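Local structure of sulfotransferase (Mycobacterium tuberculosis, 2ZQ5) at residues 48-53 and 192-197; 181-186 and 198-203. The protein probably transfers a sulfuryl group from a nucleotide donor to an acceptor substrate. All blocks are in the same frame, centred on the assembly; numbering follows the deposited sequence.

Interaction 1. Residues 48-53 and 192-197; sequences QGEAGL and HVPSYA
The amino-terminal end of helix 194-201, with Val-193 at its N-cap position, is met by a carboxylate from the C-terminal end of helix 36-50. Glu-50 has CG in the crowded position between its backbone N and carbonyl carbon (chi1 43°), and from there the chain runs extended, so that both oxygens arrive at the first turn. Glu-50 OE2 takes the backbone N-H of Ser-195 on its syn lone pair, a nearly straight bond (168° at the hydrogen) of 2.7 Å to Ser-195 N. Ser-195 OG donates to Glu-50 OE1 at 2.7 Å, coming from above the carboxylate plane. Two bonds to one residue thus fix the carboxylate's rotation, and its negative charge lies at the N-terminal end of the helix, where the helix dipole would probably stabilise it. The tip also meets the Pro-194 ring, with Glu-50 OE2 3.0 Å from Pro-194 CD. That CD lies over the centre of the His-192 ring, whose edge faces the Glu-50 carbonyl, with His-192 CD2 3.2 Å from Glu-50 O. On the backbone side, a water accepts from His-192 N (2.9 Å) and donates to Ala-51 O (2.8 Å), which also bonds Ser-277 OG. Asp-288 OD2 of helix 282-304 is hydrogen-bonded to His-192 ND1, and Val-193 packs on Ala-46 and Tyr-47 of helix 36-50, so the contact lies where these two helices meet the start of helix 194-201.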
loop_
_atom_site.group_PDB
_atom_site.type_symbol
_atom_site.label_atom_id
_atom_site.label_comp_id
_atom_site.label_asym_id
_atom_site.label_seq_id
_atom_site.Cartn_x
_atom_site.Cartn_y
_atom_site.Cartn_z
ATOM N N GLN A 48 8.384 -20.045 -3.817
ATOM C CA GLN A 48 8.564 -21.449 -4.136
ATOM C C GLN A 48 9.570 -22.198 -3.267
ATOM O O GLN A 48 9.566 -23.427 -3.236
ATOM C CB GLN A 48 8.906 -21.563 -5.627
ATOM C CG GLN A 48 7.885 -20.807 -6.489
ATOM C CD GLN A 48 8.145 -20.887 -7.983
ATOM O OE1 GLN A 48 9.240 -20.581 -8.455
ATOM N NE2 GLN A 48 7.124 -21.284 -8.737
ATOM N N GLY A 49 10.404 -21.468 -2.533
ATOM C CA GLY A 49 11.387 -22.125 -1.692
ATOM C C GLY A 49 11.150 -22.098 -0.191
ATOM O O GLY A 49 11.735 -22.904 0.535
ATOM N N GLU A 50 10.294 -21.202 0.291
ATOM C CA GLU A 50 10.067 -21.110 1.730
ATOM C C GLU A 50 8.658 -20.733 2.184
ATOM O O GLU A 50 8.343 -20.855 3.367
ATOM C CB GLU A 50 11.069 -20.116 2.321
ATOM C CG GLU A 50 11.206 -18.868 1.467
ATOM C CD GLU A 50 12.277 -17.904 1.943
ATOM O OE1 GLU A 50 13.396 -18.347 2.277
ATOM O OE2 GLU A 50 11.998 -16.691 1.955
ATOM N N ALA A 51 7.806 -20.295 1.263
ATOM C CA ALA A 51 6.458 -19.885 1.641
ATOM C C ALA A 51 5.487 -21.028 1.942
ATOM O O ALA A 51 4.386 -20.785 2.430
ATOM C CB ALA A 51 5.875 -18.970 0.569
ATOM N N GLY A 52 5.894 -22.263 1.651
ATOM C CA GLY A 52 5.035 -23.410 1.912
ATOM C C GLY A 52 3.634 -23.261 1.347
ATOM O O GLY A 52 2.647 -23.617 1.994
ATOM N N LEU A 53 3.541 -22.745 0.128
ATOM C CA LEU A 53 2.250 -22.531 -0.504
ATOM C C LEU A 53 1.500 -23.812 -0.844
ATOM O O LEU A 53 2.097 -24.827 -1.194
ATOM C CB LEU A 53 2.420 -21.702 -1.783
ATOM C CG LEU A 53 3.025 -20.307 -1.616
ATOM C CD1 LEU A 53 3.104 -19.637 -2.980
ATOM C CD2 LEU A 53 2.184 -19.476 -0.658
ATOM N N HIS A 192 5.248 -16.237 4.099
ATOM C CA HIS A 192 6.539 -16.418 4.737
ATOM C C HIS A 192 7.594 -16.363 3.643
ATOM O O HIS A 192 7.899 -17.373 3.007
ATOM C CB HIS A 192 6.605 -17.769 5.451
ATOM C CG HIS A 192 7.907 -18.013 6.146
ATOM N ND1 HIS A 192 8.324 -17.267 7.227
ATOM C CD2 HIS A 192 8.897 -18.903 5.898
ATOM C CE1 HIS A 192 9.514 -17.688 7.617
ATOM N NE2 HIS A 192 9.884 -18.680 6.827
ATOM N N VAL A 193 8.137 -15.174 3.410
ATOM C CA VAL A 193 9.162 -14.994 2.388
ATOM C C VAL A 193 10.340 -14.199 2.951
ATOM O O VAL A 193 10.692 -13.132 2.444
ATOM C CB VAL A 193 8.585 -14.277 1.132
ATOM C CG1 VAL A 193 7.659 -15.219 0.376
ATOM C CG2 VAL A 193 7.829 -13.015 1.537
ATOM N N PRO A 194 10.977 -14.719 4.008
ATOM C CA PRO A 194 12.112 -14.032 4.622
ATOM C C PRO A 194 13.249 -13.669 3.669
ATOM O O PRO A 194 13.903 -12.646 3.853
ATOM C CB PRO A 194 12.547 -14.999 5.728
ATOM C CG PRO A 194 12.129 -16.334 5.206
ATOM C CD PRO A 194 10.767 -16.039 4.629
ATOM N N SER A 195 13.477 -14.485 2.644
ATOM C CA SER A 195 14.550 -14.195 1.703
ATOM C C SER A 195 14.228 -12.929 0.922
ATOM O O SER A 195 15.117 -12.133 0.618
ATOM C CB SER A 195 14.762 -15.372 0.747
ATOM O OG SER A 195 15.167 -16.527 1.466
ATOM N N TYR A 196 12.955 -12.737 0.599
ATOM C CA TYR A 196 12.568 -11.534 -0.124
ATOM C C TYR A 196 12.579 -10.337 0.826
ATOM O O TYR A 196 13.041 -9.256 0.461
ATOM C CB TYR A 196 11.179 -11.690 -0.752
ATOM C CG TYR A 196 10.661 -10.415 -1.385
ATOM C CD1 TYR A 196 11.076 -10.014 -2.660
ATOM C CD2 TYR A 196 9.787 -9.583 -0.682
ATOM C CE1 TYR A 196 10.627 -8.806 -3.220
ATOM C CE2 TYR A 196 9.341 -8.386 -1.224
ATOM C CZ TYR A 196 9.761 -8.003 -2.489
ATOM O OH TYR A 196 9.302 -6.807 -2.997
ATOM N N ALA A 197 12.076 -10.530 2.043
ATOM C CA ALA A 197 12.059 -9.449 3.022
ATOM C C ALA A 197 13.483 -8.934 3.260
ATOM O O ALA A 197 13.713 -7.726 3.328
ATOM C CB ALA A 197 11.446 -9.938 4.339
HETATM O O HOH W 1 3.472 -18.169 2.921
#

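Interaction 2. Residues 181-186 and 198-203; sequences SLHSVS and DWLSRQ
The largely buried loop after helix 175-178 (181-186) packs against the C-terminal half of helix 194-201 and the residues after it (198-203) without a direct hydrogen bond, through aromatic and apolar contacts and one water. Among the aromatic groups, the His-183 ring and the six-membered ring of Trp-199 lie obliquely to each other, their planes at 52°, with His-183 NE2 3.6 Å from Trp-199 CH2. Trp-199 CZ3 sits over one face of the imidazole. The apolar part belongs to Leu-200, whose CG is anti to its backbone N (chi1 -172°) and whose two methyls divide the work: CD1 lies 3.8 Å from His-183 CD2, while CD2 comes to 3.4 Å from Ser-184 O and touches Val-185 CG1. Hydrogen bonds hold the imidazole at both nitrogens. His-183 ND1 donates to Ser-181 O at 2.7 Å, in the plane of the ring although above the carbonyl plane, and His-183 NE2 is 2.8 Å from a water that donates to Gln-203 OE1. Gln-203 is itself steadied by its NE2, which donates to Trp-199 O at 2.9 Å and lies over one face of the indole. That carbonyl also accepts from Arg-202 N. Trp-199 and His-183 both rest on Ala-39 of helix 36-50, where Glu-38 OE2 is hydrogen-bonded to Trp-199 NE1, and His-183 touches Ser-208 of helix 206-219, so this contact lies where those two helices approach helix 194-201.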
loop_
_atom_site.group_PDB
_atom_site.type_symbol
_atom_site.label_atom_id
_atom_site.label_comp_id
_atom_site.label_asym_id
_atom_site.label_seq_id
_atom_site.Cartn_x
_atom_site.Cartn_y
_atom_site.Cartn_z
ATOM N N SER A 181 6.546 -2.446 -9.572
ATOM C CA SER A 181 8.001 -2.604 -9.501
ATOM C C SER A 181 8.387 -3.824 -8.668
ATOM O O SER A 181 9.575 -4.106 -8.478
ATOM C CB SER A 181 8.634 -1.371 -8.851
ATOM O OG SER A 181 8.281 -0.178 -9.524
ATOM N N LEU A 182 7.384 -4.540 -8.172
ATOM C CA LEU A 182 7.596 -5.709 -7.323
ATOM C C LEU A 182 8.428 -5.384 -6.080
ATOM O O LEU A 182 9.161 -6.233 -5.571
ATOM C CB LEU A 182 8.229 -6.871 -8.108
ATOM C CG LEU A 182 7.309 -7.696 -9.029
ATOM C CD1 LEU A 182 6.030 -8.084 -8.289
ATOM C CD2 LEU A 182 6.971 -6.899 -10.274
ATOM N N HIS A 183 8.316 -4.139 -5.616
ATOM C CA HIS A 183 8.985 -3.676 -4.395
ATOM C C HIS A 183 7.842 -3.298 -3.461
ATOM O O HIS A 183 7.203 -2.256 -3.636
ATOM C CB HIS A 183 9.857 -2.439 -4.651
ATOM C CG HIS A 183 11.180 -2.742 -5.286
ATOM N ND1 HIS A 183 11.302 -3.195 -6.581
ATOM C CD2 HIS A 183 12.444 -2.629 -4.808
ATOM C CE1 HIS A 183 12.580 -3.346 -6.876
ATOM N NE2 HIS A 183 13.294 -3.009 -5.818
ATOM N N SER A 184 7.580 -4.138 -2.468
ATOM C CA SER A 184 6.473 -3.892 -1.551
ATOM C C SER A 184 6.609 -4.699 -0.270
ATOM O O SER A 184 7.051 -5.846 -0.304
ATOM C CB SER A 184 5.157 -4.258 -2.246
ATOM O OG SER A 184 4.054 -4.154 -1.364
ATOM N N VAL A 185 6.238 -4.105 0.861
ATOM C CA VAL A 185 6.308 -4.839 2.121
ATOM C C VAL A 185 5.011 -5.613 2.359
ATOM O O VAL A 185 4.834 -6.240 3.404
ATOM C CB VAL A 185 6.593 -3.909 3.334
ATOM C CG1 VAL A 185 7.991 -3.322 3.219
ATOM C CG2 VAL A 185 5.552 -2.806 3.419
ATOM N N SER A 186 4.106 -5.581 1.382
ATOM C CA SER A 186 2.843 -6.303 1.508
ATOM C C SER A 186 3.077 -7.808 1.415
ATOM O O SER A 186 2.429 -8.595 2.105
ATOM C CB SER A 186 1.866 -5.871 0.407
ATOM O OG SER A 186 2.331 -6.259 -0.880
ATOM N N ASP A 198 14.427 -9.865 3.376
ATOM C CA ASP A 198 15.834 -9.545 3.601
ATOM C C ASP A 198 16.408 -8.785 2.412
ATOM O O ASP A 198 17.095 -7.774 2.576
ATOM C CB ASP A 198 16.628 -10.837 3.813
ATOM C CG ASP A 198 18.124 -10.596 3.928
ATOM O OD1 ASP A 198 18.552 -9.984 4.925
ATOM O OD2 ASP A 198 18.867 -11.018 3.015
ATOM N N TRP A 199 16.129 -9.284 1.213
ATOM C CA TRP A 199 16.604 -8.651 -0.007
ATOM C C TRP A 199 16.054 -7.228 -0.092
ATOM O O TRP A 199 16.789 -6.273 -0.344
ATOM C CB TRP A 199 16.139 -9.463 -1.223
ATOM C CG TRP A 199 16.503 -8.853 -2.548
ATOM C CD1 TRP A 199 17.694 -8.967 -3.207
ATOM C CD2 TRP A 199 15.677 -8.006 -3.357
ATOM N NE1 TRP A 199 17.660 -8.243 -4.377
ATOM C CE2 TRP A 199 16.434 -7.643 -4.492
ATOM C CE3 TRP A 199 14.369 -7.517 -3.230
ATOM C CZ2 TRP A 199 15.925 -6.810 -5.497
ATOM C CZ3 TRP A 199 13.862 -6.688 -4.230
ATOM C CH2 TRP A 199 14.643 -6.344 -5.347
ATOM N N LEU A 200 14.752 -7.088 0.129
ATOM C CA LEU A 200 14.115 -5.781 0.055
ATOM C C LEU A 200 14.715 -4.777 1.039
ATOM O O LEU A 200 14.852 -3.593 0.715
ATOM C CB LEU A 200 12.608 -5.924 0.291
ATOM C CG LEU A 200 11.751 -4.674 0.074
ATOM C CD1 LEU A 200 11.941 -4.154 -1.353
ATOM C CD2 LEU A 200 10.287 -5.015 0.332
ATOM N N SER A 201 15.088 -5.248 2.228
ATOM C CA SER A 201 15.662 -4.361 3.241
ATOM C C SER A 201 17.000 -3.762 2.800
ATOM O O SER A 201 17.455 -2.774 3.371
ATOM C CB SER A 201 15.847 -5.106 4.566
ATOM O OG SER A 201 16.991 -5.935 4.533
ATOM N N ARG A 202 17.619 -4.355 1.783
ATOM C CA ARG A 202 18.906 -3.879 1.274
ATOM C C ARG A 202 18.780 -3.066 -0.015
ATOM O O ARG A 202 19.777 -2.581 -0.543
ATOM C CB ARG A 202 19.839 -5.072 1.011
ATOM C CG ARG A 202 20.297 -5.812 2.260
ATOM C CD ARG A 202 21.180 -7.008 1.919
ATOM N NE ARG A 202 20.418 -8.242 1.718
ATOM C CZ ARG A 202 20.334 -8.898 0.564
ATOM N NH1 ARG A 202 20.962 -8.444 -0.512
ATOM N NH2 ARG A 202 19.629 -10.018 0.488
ATOM N N GLN A 203 17.558 -2.905 -0.515
ATOM C CA GLN A 203 17.349 -2.188 -1.769
ATOM C C GLN A 203 17.145 -0.689 -1.680
ATOM O O GLN A 203 16.691 -0.161 -0.666
ATOM C CB GLN A 203 16.144 -2.770 -2.516
ATOM C CG GLN A 203 16.229 -4.254 -2.795
ATOM C CD GLN A 203 17.545 -4.638 -3.432
ATOM O OE1 GLN A 203 17.884 -4.175 -4.525
ATOM N NE2 GLN A 203 18.303 -5.487 -2.747
HETATM O O HOH W 2 16.011 -3.055 -6.248
#

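Interactions 1 and 2 occupy the two ends of the short helix 194-201, their centres 13 Å apart on the same side of the chain's centre. In chain order the segments run 48-53, 181-186, 192-197 and 198-203, so the two contacts interleave. Tyr-196 ties them together directly: its OH probably hydrogen-bonds to Leu-182 O and Ser-184 N. Helix 36-50 serves both: its C-terminal end forms part of interaction 1, and Ala-39, earlier on it, touches side chains of interaction 2. Interaction 1 joins the start of helix 194-201 to the end of helix 36-50; interaction 2 joins the rest of it to the loop 181-186, within the helical part of the molecule and not in its five-stranded parallel sheet.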